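Local coordinates for F-actin-capping protein subunit alpha (Dictyostelium discoideum, PDB 4AKR), which is one subunit of the capping protein that binds the fast-growing barbed ends of actin filaments independently of calcium, blocking subunit exchange there without severing the filaments, at residues Asn84-Ile88 with Arg101-Ile107; Ser65-Glu71 with Val134-Tyr138; Ser75-Tyr79 with Thr89-Ile93; Ile146-Ile152 with Ser169-Phe175. All blocks are in the same frame, centred on the assembly; numbering follows the deposited sequence.

The four contacts lie in two neighbouring beta regions of the alpha subunit. Contacts 1 and 3, with centres about 14 Å apart, share strand 86-91 of a four-stranded antiparallel sheet; contact 1 pairs it with strand 96-102 and contact 3 with strand 78-81. Contact 4 joins strands 145-158 and 163-175 of a second, five-stranded sheet. In contact 2, residues 65-71 touch contacts 1 and 3, whereas 134-138 belongs to edge strand 134-142 of the larger sheet and bonds to 146-152. Along the chain, contacts 1 and 3 fall between the segments of contact 2, their own segments alternating, and contact 4 follows. Contact 2 thus packs the smaller-sheet region against the larger sheet.

Contact 1 of 4, residues Asn84-Ile88 with Arg101-Ile107; sequences NKQVI and RSASGEI
Gln86 and Val87 run antiparallel to Ser102 and Arg101 at the end of the hairpin of strands 86-91 and 96-102. Val87 and Arg101 form a hydrogen-bonded pair, with Val87 N to Arg101 O at 2.8 Å and Arg101 N to Val87 O at 3.2 Å. Gln86 and Ser102 make the adjoining non-hydrogen-bonded pair, beyond which Ala103 N binds Lys85 O at 3.0 Å. That last donor stands well above the carbonyl plane, 52° out of it, as the two chains begin to separate. Lys85, in a left-handed backbone conformation, and Gln86 both lie opposite Asp81, giving a G1 beta bulge on the other side of the strand.

The side chains of Val87 and Arg101 lie side by side on one sheet face. Arg101 leaves its backbone with CG between N and the carbonyl carbon (chi1 71°) and then extends, which brings the guanidinium back over the valine; Val87 CG2 sits 3.5 Å from the guanidinium plane, displaced toward the rim. Glu106 crosses the same methyl, its OE1 3.6 Å from Val87 CG2. Glu106 OE2 lies in plane at the guanidinium edge, while Arg101 NH1 and Glu106 OE1 make a long salt bridge of 3.9 Å. The same OE1 accepts a bond from Ser104 N, at 2.8 Å on its syn side, bridging the turn. Farther along, Ile107 CD1 meets Lys85 CA at 3.9 Å.

Backbone bonds therefore provide the pairing. The long ion pair probably contributes only modestly, but it keeps Arg101 and Glu106 together over Val87, whose apolar branches they both cover.

Contact 2 of 4, residues Ser65-Glu71 with Val134-Tyr138; sequences SALITKE and VSAVY
Leu67 packs on Val134 and Ala136, where the small hairpin of strands 58-61 and 64-67 lies across the first strand of the five-stranded antiparallel sheet. The short strand axes approach to 6.0 Å at 58° to each other, so side chains mediate this junction. Leu67 and Val134 slide past one another in opposite directions: CD2 of Leu67 is 3.7 Å from CB of Val134, while its other branch, CD1, reaches Ala136 CB at 3.9 Å. At one end, Ser65 OG rests against Val134 CG1.

At the other end, Tyr138 lies against Thr69 and Glu71. Glu71 runs along its ring, with backbone C 4.1 Å above the ring plane and over the centre; CG, set anti to the backbone N (chi1 -175°), comes within 3.4 Å of Tyr138 CD2.

Behind this layer, Ala136 and Tyr138 are held by backbone bonds to Cys151 and Thr149 of the next strand, while Ala66 and Ile68 bond to Val59 and Val57. Thr69 OG1 also takes a weak bond from Gly72 N. Its main partner is the buried phenol: Thr69 OG1 and Tyr138 OH are hydrogen-bonded at 2.8 Å.

Contact 3 of 4, residues Ser75-Tyr79 with Thr89-Ile93; sequences SNNEY and TYDHI
In the antiparallel hairpin of strands 78-81 and 86-91, Glu78 faces Thr89 as a non-hydrogen-bonded pair close to where the strands part. A type I turn from Ser75 to Glu78 leads into the first strand and leaves Asn77 opposite Tyr90. Asn77 is bound to that residue twice. Its carbonyl O accepts from Tyr90 N at 2.8 Å and also receives a CA-H...O contact from Thr89 CA at 3.2 Å. Its side chain, with CG beside the backbone N (chi1 -55°), returns the bond: Asn77 ND2 lies 3.2 Å from Tyr90 O, which falls near the amide plane and nearly on the carbonyl axis.

Next to this pairing, aromatic groups gather. Tyr79 and His92 approach from opposite directions, rim to rim, their centroids 5.5 Å apart and their planes at 79°, so neither covers the face of the other. Tyr90 CD2 instead lies 3.6 Å above one face of the imidazole, and Tyr90 CB touches Tyr79 CD1 at 4.2 Å. The Tyr79 hydroxyl bonds to Glu73.

The asparagine amide thus replaces a backbone donor at the place where regular pairing stops, satisfying Tyr90 O and closing the strand pair. Attachment to helix 44-55 is separate: Asn52 ND2 bonds to His92 O, and Tyr79, Tyr90 and His92 pack on Thr53, Asn52 and Arg49.

Contact 4 of 4, residues Ile146-Ile152 with Ser169-Phe175; sequences IKITVCI and SVWTCTF
Ile148 N donates to Cys173 O over 2.7 Å, one of eight backbone hydrogen bonds between 146-152 and 169-175 in the hairpin of strands 145-158 and 163-175, part of the five-stranded antiparallel sheet. The hydrogen-bonded pairs are Ile146 with Phe175, Ile148 with Cys173, Val150 with Trp171 and Ile152 with Ser169. Between them, CA-H...O contacts add to the pairing, such as Val170 CA to Val150 O at 3.3 Å. The strand directions are 164° apart, and the register stays unbroken over seven residues.

One face carries Lys147, Thr149, Cys151, Val170, Thr172 and Thr174. Here the aliphatic part of Lys147 crosses Thr172, CD to CG2 3.6 Å, and Cys151 SG meets Val170 CG2 at 4.4 Å. The other face is covered by helix 112-129, which receives Ile146, Ile148, Val150 and Ile152. There Trp171 NE1 and Ser169 OG both bond to Glu232 of helix 217-248, and Ser169 OG also bonds to Trp167.

With chi1 at 58°, Phe175 folds over its own backbone and turns its ring across the partner strand. Ile146 CB sits 4.0 Å above the ring plane near the rim, and Ile148 CG1 meets the ring edge at CE1 of Phe175, 3.7 Å away.

Contact 1 of 4, residues Asn84-Ile88 with Arg101-Ile107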
loop_
_atom_site.group_PDB
_atom_site.type_symbol
_atom_site.label_atom_id
_atom_site.label_comp_id
_atom_site.label_asym_id
_atom_site.label_seq_id
_atom_site.Cartn_x
_atom_site.Cartn_y
_atom_site.Cartn_z
ATOM N N ASN A 84 -16.267 -31.221 -4.832
ATOM C CA ASN A 84 -16.017 -32.226 -5.852
ATOM C C ASN A 84 -15.435 -33.508 -5.266
ATOM O O ASN A 84 -14.848 -34.320 -5.988
ATOM C CB ASN A 84 -15.078 -31.656 -6.913
ATOM C CG ASN A 84 -15.593 -30.363 -7.509
ATOM O OD1 ASN A 84 -14.982 -29.305 -7.350
ATOM N ND2 ASN A 84 -16.726 -30.436 -8.192
ATOM N N LYS A 85 -15.612 -33.691 -3.960
ATOM C CA LYS A 85 -15.121 -34.875 -3.269
ATOM C C LYS A 85 -13.736 -35.285 -3.740
ATOM O O LYS A 85 -13.537 -36.413 -4.199
ATOM C CB LYS A 85 -16.084 -36.044 -3.474
ATOM C CG LYS A 85 -17.458 -35.842 -2.850
ATOM C CD LYS A 85 -18.236 -37.145 -2.828
ATOM C CE LYS A 85 -18.817 -37.487 -4.180
ATOM N NZ LYS A 85 -20.050 -36.682 -4.413
ATOM N N GLN A 86 -12.775 -34.375 -3.632
ATOM C CA GLN A 86 -11.423 -34.685 -4.064
ATOM C C GLN A 86 -10.340 -34.055 -3.202
ATOM O O GLN A 86 -10.589 -33.155 -2.402
ATOM C CB GLN A 86 -11.223 -34.267 -5.528
ATOM C CG GLN A 86 -11.357 -32.778 -5.804
ATOM C CD GLN A 86 -11.182 -32.444 -7.282
ATOM O OE1 GLN A 86 -11.310 -31.291 -7.694
ATOM N NE2 GLN A 86 -10.886 -33.456 -8.084
ATOM N N VAL A 87 -9.128 -34.561 -3.377
ATOM C CA VAL A 87 -7.962 -34.083 -2.657
ATOM C C VAL A 87 -7.010 -33.581 -3.720
ATOM O O VAL A 87 -6.641 -34.316 -4.648
ATOM C CB VAL A 87 -7.282 -35.207 -1.863
ATOM C CG1 VAL A 87 -5.939 -34.729 -1.343
ATOM C CG2 VAL A 87 -8.170 -35.625 -0.707
ATOM N N ILE A 88 -6.630 -32.317 -3.589
ATOM C CA ILE A 88 -5.738 -31.690 -4.552
ATOM C C ILE A 88 -4.321 -31.583 -4.016
ATOM O O ILE A 88 -4.101 -31.065 -2.917
ATOM C CB ILE A 88 -6.244 -30.280 -4.897
ATOM C CG1 ILE A 88 -7.663 -30.371 -5.455
ATOM C CG2 ILE A 88 -5.322 -29.623 -5.893
ATOM C CD1 ILE A 88 -8.350 -29.024 -5.617
ATOM N N ARG A 101 -7.177 -36.505 -6.850
ATOM C CA ARG A 101 -7.738 -37.808 -6.524
ATOM C C ARG A 101 -9.043 -37.657 -5.759
ATOM O O ARG A 101 -9.365 -36.581 -5.263
ATOM C CB ARG A 101 -6.753 -38.634 -5.691
ATOM C CG ARG A 101 -6.543 -38.152 -4.263
ATOM C CD ARG A 101 -5.745 -39.194 -3.496
ATOM N NE ARG A 101 -5.361 -38.791 -2.147
ATOM C CZ ARG A 101 -6.160 -38.818 -1.085
ATOM N NH1 ARG A 101 -7.415 -39.224 -1.198
ATOM N NH2 ARG A 101 -5.688 -38.464 0.105
ATOM N N SER A 102 -9.789 -38.749 -5.676
ATOM C CA SER A 102 -11.052 -38.767 -4.965
ATOM C C SER A 102 -10.780 -38.817 -3.472
ATOM O O SER A 102 -9.814 -39.448 -3.028
ATOM C CB SER A 102 -11.853 -40.005 -5.353
ATOM O OG SER A 102 -12.053 -40.069 -6.744
ATOM N N ALA A 103 -11.625 -38.155 -2.692
ATOM C CA ALA A 103 -11.460 -38.185 -1.244
ATOM C C ALA A 103 -11.788 -39.614 -0.799
ATOM O O ALA A 103 -12.590 -40.298 -1.428
ATOM C CB ALA A 103 -12.404 -37.191 -0.580
ATOM N N SER A 104 -11.169 -40.067 0.280
ATOM C CA SER A 104 -11.422 -41.410 0.752
ATOM C C SER A 104 -11.621 -41.463 2.259
ATOM O O SER A 104 -11.232 -42.434 2.910
ATOM C CB SER A 104 -10.268 -42.324 0.328
ATOM O OG SER A 104 -9.009 -41.786 0.698
ATOM N N GLY A 105 -12.233 -40.416 2.809
ATOM C CA GLY A 105 -12.479 -40.368 4.239
ATOM C C GLY A 105 -12.227 -39.011 4.876
ATOM O O GLY A 105 -12.621 -38.784 6.023
ATOM N N GLU A 106 -11.576 -38.109 4.139
ATOM C CA GLU A 106 -11.268 -36.766 4.641
ATOM C C GLU A 106 -12.519 -35.960 4.963
ATOM O O GLU A 106 -12.506 -35.086 5.826
ATOM C CB GLU A 106 -10.447 -35.977 3.621
ATOM C CG GLU A 106 -9.073 -36.550 3.319
ATOM C CD GLU A 106 -9.130 -37.850 2.547
ATOM O OE1 GLU A 106 -9.872 -37.921 1.551
ATOM O OE2 GLU A 106 -8.421 -38.798 2.929
ATOM N N ILE A 107 -13.600 -36.248 4.253
ATOM C CA ILE A 107 -14.853 -35.542 4.464
ATOM C C ILE A 107 -15.664 -36.239 5.549
ATOM O O ILE A 107 -15.859 -37.455 5.505
ATOM C CB ILE A 107 -15.668 -35.492 3.152
ATOM C CG1 ILE A 107 -14.820 -34.833 2.053
ATOM C CG2 ILE A 107 -16.981 -34.746 3.375
ATOM C CD1 ILE A 107 -15.442 -34.875 0.665
#

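Contact 2 of 4, residues Ser65-Glu71 with Val134-Tyr138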
loop_
_atom_site.group_PDB
_atom_site.type_symbol
_atom_site.label_atom_id
_atom_site.label_comp_id
_atom_site.label_asym_id
_atom_site.label_seq_id
_atom_site.Cartn_x
_atom_site.Cartn_y
_atom_site.Cartn_z
ATOM N N SER A 65 -12.842 -25.046 -10.770
ATOM C CA SER A 65 -11.997 -24.249 -9.893
ATOM C C SER A 65 -12.110 -24.635 -8.421
ATOM O O SER A 65 -13.123 -25.177 -7.987
ATOM C CB SER A 65 -12.344 -22.773 -10.068
ATOM O OG SER A 65 -13.728 -22.561 -9.867
ATOM N N ALA A 66 -11.048 -24.366 -7.666
ATOM C CA ALA A 66 -11.019 -24.646 -6.231
ATOM C C ALA A 66 -10.102 -23.647 -5.530
ATOM O O ALA A 66 -9.384 -22.877 -6.177
ATOM C CB ALA A 66 -10.534 -26.063 -5.970
ATOM N N LEU A 67 -10.131 -23.663 -4.202
ATOM C CA LEU A 67 -9.299 -22.771 -3.417
ATOM C C LEU A 67 -8.225 -23.510 -2.618
ATOM O O LEU A 67 -8.436 -24.631 -2.166
ATOM C CB LEU A 67 -10.161 -21.962 -2.443
ATOM C CG LEU A 67 -11.175 -20.946 -2.980
ATOM C CD1 LEU A 67 -11.756 -20.155 -1.806
ATOM C CD2 LEU A 67 -10.497 -19.995 -3.958
ATOM N N ILE A 68 -7.074 -22.864 -2.462
ATOM C CA ILE A 68 -5.975 -23.396 -1.665
ATOM C C ILE A 68 -6.013 -22.569 -0.375
ATOM O O ILE A 68 -5.660 -21.384 -0.382
ATOM C CB ILE A 68 -4.605 -23.188 -2.349
ATOM C CG1 ILE A 68 -4.545 -23.961 -3.675
ATOM C CG2 ILE A 68 -3.488 -23.618 -1.407
ATOM C CD1 ILE A 68 -4.771 -25.450 -3.538
ATOM N N THR A 69 -6.452 -23.187 0.720
ATOM C CA THR A 69 -6.562 -22.494 2.005
ATOM C C THR A 69 -6.001 -23.332 3.141
ATOM O O THR A 69 -5.725 -24.515 2.964
ATOM C CB THR A 69 -8.025 -22.207 2.355
ATOM O OG1 THR A 69 -8.650 -23.424 2.791
ATOM C CG2 THR A 69 -8.769 -21.661 1.134
ATOM N N LYS A 70 -5.842 -22.720 4.310
ATOM C CA LYS A 70 -5.320 -23.445 5.464
ATOM C C LYS A 70 -6.425 -24.315 6.032
ATOM O O LYS A 70 -6.156 -25.359 6.619
ATOM C CB LYS A 70 -4.834 -22.489 6.552
ATOM C CG LYS A 70 -3.674 -21.588 6.146
ATOM C CD LYS A 70 -3.273 -20.661 7.294
ATOM C CE LYS A 70 -2.279 -19.586 6.849
ATOM N NZ LYS A 70 -1.913 -18.679 7.981
ATOM N N GLU A 71 -7.671 -23.886 5.857
ATOM C CA GLU A 71 -8.794 -24.655 6.376
ATOM C C GLU A 71 -9.030 -25.940 5.593
ATOM O O GLU A 71 -9.669 -26.861 6.096
ATOM C CB GLU A 71 -10.076 -23.828 6.381
ATOM C CG GLU A 71 -11.243 -24.575 7.025
ATOM C CD GLU A 71 -10.971 -24.953 8.473
ATOM O OE1 GLU A 71 -10.156 -24.270 9.134
ATOM O OE2 GLU A 71 -11.579 -25.930 8.957
ATOM N N VAL A 134 -14.323 -17.519 -6.397
ATOM C CA VAL A 134 -14.275 -18.968 -6.290
ATOM C C VAL A 134 -14.520 -19.214 -4.804
ATOM O O VAL A 134 -13.948 -18.524 -3.955
ATOM C CB VAL A 134 -12.895 -19.516 -6.699
ATOM C CG1 VAL A 134 -12.878 -21.029 -6.588
ATOM C CG2 VAL A 134 -12.568 -19.075 -8.120
ATOM N N SER A 135 -15.378 -20.176 -4.493
ATOM C CA SER A 135 -15.721 -20.477 -3.110
ATOM C C SER A 135 -15.268 -21.854 -2.620
ATOM O O SER A 135 -14.882 -22.718 -3.406
ATOM C CB SER A 135 -17.231 -20.373 -2.931
ATOM O OG SER A 135 -17.885 -21.323 -3.754
ATOM N N ALA A 136 -15.331 -22.041 -1.305
ATOM C CA ALA A 136 -14.960 -23.295 -0.673
ATOM C C ALA A 136 -15.671 -23.405 0.679
ATOM O O ALA A 136 -15.593 -22.495 1.508
ATOM C CB ALA A 136 -13.452 -23.361 -0.490
ATOM N N VAL A 137 -16.374 -24.514 0.889
ATOM C CA VAL A 137 -17.099 -24.749 2.129
ATOM C C VAL A 137 -16.638 -26.053 2.782
ATOM O O VAL A 137 -16.754 -27.136 2.204
ATOM C CB VAL A 137 -18.620 -24.811 1.877
ATOM C CG1 VAL A 137 -19.365 -24.955 3.206
ATOM C CG2 VAL A 137 -19.073 -23.554 1.146
ATOM N N TYR A 138 -16.110 -25.926 3.993
ATOM C CA TYR A 138 -15.594 -27.054 4.752
ATOM C C TYR A 138 -16.494 -27.335 5.948
ATOM O O TYR A 138 -17.267 -26.479 6.363
ATOM C CB TYR A 138 -14.191 -26.726 5.250
ATOM C CG TYR A 138 -13.251 -26.233 4.174
ATOM C CD1 TYR A 138 -12.680 -27.118 3.258
ATOM C CD2 TYR A 138 -12.911 -24.882 4.085
ATOM C CE1 TYR A 138 -11.780 -26.666 2.280
ATOM C CE2 TYR A 138 -12.016 -24.415 3.110
ATOM C CZ TYR A 138 -11.451 -25.312 2.218
ATOM O OH TYR A 138 -10.529 -24.871 1.298
#

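Contact 3 of 4, residues Ser75-Tyr79 with Thr89-Ile93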
loop_
_atom_site.group_PDB
_atom_site.type_symbol
_atom_site.label_atom_id
_atom_site.label_comp_id
_atom_site.label_asym_id
_atom_site.label_seq_id
_atom_site.Cartn_x
_atom_site.Cartn_y
_atom_site.Cartn_z
ATOM N N SER A 75 -2.423 -31.856 4.314
ATOM C CA SER A 75 -0.987 -32.058 4.420
ATOM C C SER A 75 -0.352 -30.764 3.925
ATOM O O SER A 75 -1.056 -29.863 3.461
ATOM C CB SER A 75 -0.563 -33.223 3.530
ATOM O OG SER A 75 0.813 -33.161 3.208
ATOM N N ASN A 76 0.970 -30.673 4.010
ATOM C CA ASN A 76 1.679 -29.478 3.569
ATOM C C ASN A 76 1.449 -29.184 2.082
ATOM O O ASN A 76 1.629 -28.051 1.622
ATOM C CB ASN A 76 3.174 -29.644 3.845
ATOM C CG ASN A 76 3.903 -28.320 3.939
ATOM O OD1 ASN A 76 4.081 -27.615 2.939
ATOM N ND2 ASN A 76 4.328 -27.969 5.149
ATOM N N ASN A 77 1.048 -30.203 1.330
ATOM C CA ASN A 77 0.804 -30.033 -0.096
ATOM C C ASN A 77 -0.502 -30.663 -0.559
ATOM O O ASN A 77 -0.689 -30.917 -1.751
ATOM C CB ASN A 77 1.963 -30.625 -0.893
ATOM C CG ASN A 77 3.289 -30.043 -0.484
ATOM O OD1 ASN A 77 3.762 -30.280 0.632
ATOM N ND2 ASN A 77 3.895 -29.257 -1.372
ATOM N N GLU A 78 -1.408 -30.914 0.373
ATOM C CA GLU A 78 -2.678 -31.517 0.007
ATOM C C GLU A 78 -3.840 -30.693 0.521
ATOM O O GLU A 78 -3.906 -30.346 1.700
ATOM C CB GLU A 78 -2.761 -32.947 0.535
ATOM C CG GLU A 78 -1.752 -33.886 -0.101
ATOM C CD GLU A 78 -1.810 -35.274 0.506
ATOM O OE1 GLU A 78 -1.750 -35.380 1.751
ATOM O OE2 GLU A 78 -1.919 -36.257 -0.254
ATOM N N TYR A 79 -4.763 -30.392 -0.382
ATOM C CA TYR A 79 -5.917 -29.578 -0.054
ATOM C C TYR A 79 -7.215 -30.262 -0.452
ATOM O O TYR A 79 -7.344 -30.798 -1.555
ATOM C CB TYR A 79 -5.756 -28.213 -0.728
ATOM C CG TYR A 79 -4.544 -27.486 -0.184
ATOM C CD1 TYR A 79 -3.261 -27.747 -0.685
ATOM C CD2 TYR A 79 -4.655 -26.659 0.934
ATOM C CE1 TYR A 79 -2.117 -27.214 -0.071
ATOM C CE2 TYR A 79 -3.524 -26.118 1.552
ATOM C CZ TYR A 79 -2.263 -26.405 1.051
ATOM O OH TYR A 79 -1.158 -25.921 1.714
ATOM N N THR A 89 -3.368 -32.106 -4.781
ATOM C CA THR A 89 -1.960 -32.023 -4.415
ATOM C C THR A 89 -1.481 -30.763 -5.132
ATOM O O THR A 89 -1.770 -30.569 -6.323
ATOM C CB THR A 89 -1.170 -33.265 -4.895
ATOM O OG1 THR A 89 -1.763 -34.441 -4.329
ATOM C CG2 THR A 89 0.293 -33.186 -4.440
ATOM N N TYR A 90 -0.748 -29.921 -4.407
ATOM C CA TYR A 90 -0.285 -28.634 -4.930
ATOM C C TYR A 90 1.198 -28.329 -4.697
ATOM O O TYR A 90 1.728 -28.583 -3.620
ATOM C CB TYR A 90 -1.133 -27.535 -4.277
ATOM C CG TYR A 90 -0.928 -26.131 -4.790
ATOM C CD1 TYR A 90 -1.403 -25.752 -6.046
ATOM C CD2 TYR A 90 -0.352 -25.155 -3.982
ATOM C CE1 TYR A 90 -1.327 -24.437 -6.477
ATOM C CE2 TYR A 90 -0.271 -23.835 -4.402
ATOM C CZ TYR A 90 -0.764 -23.483 -5.648
ATOM O OH TYR A 90 -0.718 -22.174 -6.059
ATOM N N ASP A 91 1.862 -27.779 -5.705
ATOM C CA ASP A 91 3.267 -27.414 -5.558
ATOM C C ASP A 91 3.319 -25.931 -5.243
ATOM O O ASP A 91 3.140 -25.104 -6.137
ATOM C CB ASP A 91 4.046 -27.659 -6.845
ATOM C CG ASP A 91 5.541 -27.444 -6.661
ATOM O OD1 ASP A 91 5.932 -26.366 -6.154
ATOM O OD2 ASP A 91 6.324 -28.352 -7.016
ATOM N N HIS A 92 3.572 -25.594 -3.980
ATOM C CA HIS A 92 3.614 -24.197 -3.551
ATOM C C HIS A 92 4.674 -23.315 -4.189
ATOM O O HIS A 92 4.493 -22.105 -4.298
ATOM C CB HIS A 92 3.762 -24.114 -2.029
ATOM C CG HIS A 92 2.498 -24.407 -1.287
ATOM N ND1 HIS A 92 2.287 -25.588 -0.612
ATOM C CD2 HIS A 92 1.374 -23.672 -1.122
ATOM C CE1 HIS A 92 1.088 -25.568 -0.059
ATOM N NE2 HIS A 92 0.513 -24.416 -0.354
ATOM N N ILE A 93 5.785 -23.901 -4.601
ATOM C CA ILE A 93 6.836 -23.101 -5.199
ATOM C C ILE A 93 6.561 -22.772 -6.659
ATOM O O ILE A 93 6.828 -21.659 -7.109
ATOM C CB ILE A 93 8.198 -23.805 -5.067
ATOM C CG1 ILE A 93 8.570 -23.892 -3.584
ATOM C CG2 ILE A 93 9.255 -23.044 -5.844
ATOM C CD1 ILE A 93 9.867 -24.590 -3.302
#

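Contact 4 of 4, residues Ile146-Ile152 with Ser169-Phe175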
loop_
_atom_site.group_PDB
_atom_site.type_symbol
_atom_site.label_atom_id
_atom_site.label_comp_id
_atom_site.label_asym_id
_atom_site.label_seq_id
_atom_site.Cartn_x
_atom_site.Cartn_y
_atom_site.Cartn_z
ATOM N N ILE A 146 -21.458 -28.376 15.257
ATOM C CA ILE A 146 -20.849 -28.326 13.927
ATOM C C ILE A 146 -20.280 -26.971 13.517
ATOM O O ILE A 146 -20.911 -25.929 13.711
ATOM C CB ILE A 146 -21.863 -28.725 12.831
ATOM C CG1 ILE A 146 -22.286 -30.180 13.020
ATOM C CG2 ILE A 146 -21.248 -28.511 11.446
ATOM C CD1 ILE A 146 -23.478 -30.580 12.182
ATOM N N LYS A 147 -19.088 -26.997 12.933
ATOM C CA LYS A 147 -18.472 -25.777 12.448
ATOM C C LYS A 147 -18.378 -25.829 10.920
ATOM O O LYS A 147 -17.740 -26.717 10.356
ATOM C CB LYS A 147 -17.071 -25.582 13.035
ATOM C CG LYS A 147 -16.364 -24.361 12.445
ATOM C CD LYS A 147 -14.985 -24.096 13.050
ATOM C CE LYS A 147 -13.974 -25.152 12.648
ATOM N NZ LYS A 147 -12.595 -24.779 13.069
ATOM N N ILE A 148 -19.035 -24.886 10.252
ATOM C CA ILE A 148 -18.988 -24.820 8.795
ATOM C C ILE A 148 -18.201 -23.581 8.425
ATOM O O ILE A 148 -18.585 -22.478 8.794
ATOM C CB ILE A 148 -20.401 -24.712 8.179
ATOM C CG1 ILE A 148 -21.228 -25.942 8.564
ATOM C CG2 ILE A 148 -20.302 -24.576 6.658
ATOM C CD1 ILE A 148 -20.580 -27.258 8.183
ATOM N N THR A 149 -17.092 -23.764 7.715
ATOM C CA THR A 149 -16.250 -22.648 7.307
ATOM C C THR A 149 -16.425 -22.298 5.831
ATOM O O THR A 149 -16.206 -23.135 4.952
ATOM C CB THR A 149 -14.765 -22.960 7.569
ATOM O OG1 THR A 149 -14.599 -23.378 8.929
ATOM C CG2 THR A 149 -13.913 -21.724 7.325
ATOM N N VAL A 150 -16.816 -21.053 5.568
ATOM C CA VAL A 150 -17.029 -20.564 4.213
ATOM C C VAL A 150 -15.925 -19.592 3.789
ATOM O O VAL A 150 -15.711 -18.557 4.427
ATOM C CB VAL A 150 -18.371 -19.829 4.088
ATOM C CG1 VAL A 150 -18.636 -19.482 2.644
ATOM C CG2 VAL A 150 -19.485 -20.681 4.647
ATOM N N CYS A 151 -15.237 -19.930 2.705
ATOM C CA CYS A 151 -14.166 -19.102 2.179
ATOM C C CYS A 151 -14.542 -18.592 0.792
ATOM O O CYS A 151 -15.043 -19.346 -0.037
ATOM C CB CYS A 151 -12.872 -19.910 2.062
ATOM S SG CYS A 151 -12.263 -20.665 3.587
ATOM N N ILE A 152 -14.308 -17.310 0.552
ATOM C CA ILE A 152 -14.578 -16.708 -0.750
ATOM C C ILE A 152 -13.341 -15.896 -1.105
ATOM O O ILE A 152 -12.815 -15.164 -0.263
ATOM C CB ILE A 152 -15.807 -15.768 -0.719
ATOM C CG1 ILE A 152 -17.039 -16.547 -0.232
ATOM C CG2 ILE A 152 -16.043 -15.184 -2.111
ATOM C CD1 ILE A 152 -18.359 -15.831 -0.411
ATOM N N SER A 169 -13.046 -13.256 1.968
ATOM C CA SER A 169 -14.062 -13.378 3.008
ATOM C C SER A 169 -13.965 -14.776 3.599
ATOM O O SER A 169 -13.922 -15.765 2.866
ATOM C CB SER A 169 -15.476 -13.184 2.443
ATOM O OG SER A 169 -15.744 -11.837 2.121
ATOM N N VAL A 170 -13.898 -14.855 4.924
ATOM C CA VAL A 170 -13.849 -16.143 5.609
ATOM C C VAL A 170 -14.862 -16.077 6.741
ATOM O O VAL A 170 -14.658 -15.363 7.735
ATOM C CB VAL A 170 -12.446 -16.448 6.190
ATOM C CG1 VAL A 170 -12.500 -17.711 7.034
ATOM C CG2 VAL A 170 -11.433 -16.629 5.056
ATOM N N TRP A 171 -15.974 -16.788 6.561
ATOM C CA TRP A 171 -17.044 -16.835 7.556
ATOM C C TRP A 171 -17.080 -18.197 8.210
ATOM O O TRP A 171 -17.201 -19.225 7.536
ATOM C CB TRP A 171 -18.411 -16.561 6.925
ATOM C CG TRP A 171 -18.648 -15.127 6.572
ATOM C CD1 TRP A 171 -18.307 -14.500 5.409
ATOM C CD2 TRP A 171 -19.213 -14.122 7.421
ATOM N NE1 TRP A 171 -18.623 -13.165 5.482
ATOM C CE2 TRP A 171 -19.179 -12.906 6.707
ATOM C CE3 TRP A 171 -19.741 -14.132 8.721
ATOM C CZ2 TRP A 171 -19.650 -11.707 7.244
ATOM C CZ3 TRP A 171 -20.211 -12.941 9.259
ATOM C CH2 TRP A 171 -20.162 -11.742 8.518
ATOM N N THR A 172 -16.989 -18.199 9.530
ATOM C CA THR A 172 -17.009 -19.433 10.294
ATOM C C THR A 172 -18.330 -19.518 11.025
ATOM O O THR A 172 -18.612 -18.694 11.889
ATOM C CB THR A 172 -15.865 -19.442 11.293
ATOM O OG1 THR A 172 -14.632 -19.284 10.579
ATOM C CG2 THR A 172 -15.855 -20.735 12.081
ATOM N N CYS A 173 -19.130 -20.521 10.677
ATOM C CA CYS A 173 -20.450 -20.696 11.268
ATOM C C CYS A 173 -20.539 -21.906 12.191
ATOM O O CYS A 173 -20.360 -23.049 11.757
ATOM C CB CYS A 173 -21.487 -20.826 10.156
ATOM S SG CYS A 173 -21.218 -19.663 8.799
ATOM N N THR A 174 -20.844 -21.644 13.462
ATOM C CA THR A 174 -20.943 -22.697 14.466
ATOM C C THR A 174 -22.368 -22.844 14.997
ATOM O O THR A 174 -23.072 -21.853 15.215
ATOM C CB THR A 174 -19.986 -22.420 15.639
ATOM O OG1 THR A 174 -18.645 -22.299 15.145
ATOM C CG2 THR A 174 -20.027 -23.562 16.630
ATOM N N PHE A 175 -22.793 -24.084 15.210
ATOM C CA PHE A 175 -24.152 -24.327 15.686
ATOM C C PHE A 175 -24.431 -25.745 16.170
ATOM O O PHE A 175 -23.747 -26.696 15.802
ATOM C CB PHE A 175 -25.139 -23.990 14.571
ATOM C CG PHE A 175 -24.913 -24.778 13.305
ATOM C CD1 PHE A 175 -23.959 -24.367 12.374
ATOM C CD2 PHE A 175 -25.644 -25.936 13.047
ATOM C CE1 PHE A 175 -23.736 -25.099 11.198
ATOM C CE2 PHE A 175 -25.432 -26.678 11.871
ATOM C CZ PHE A 175 -24.476 -26.256 10.948
#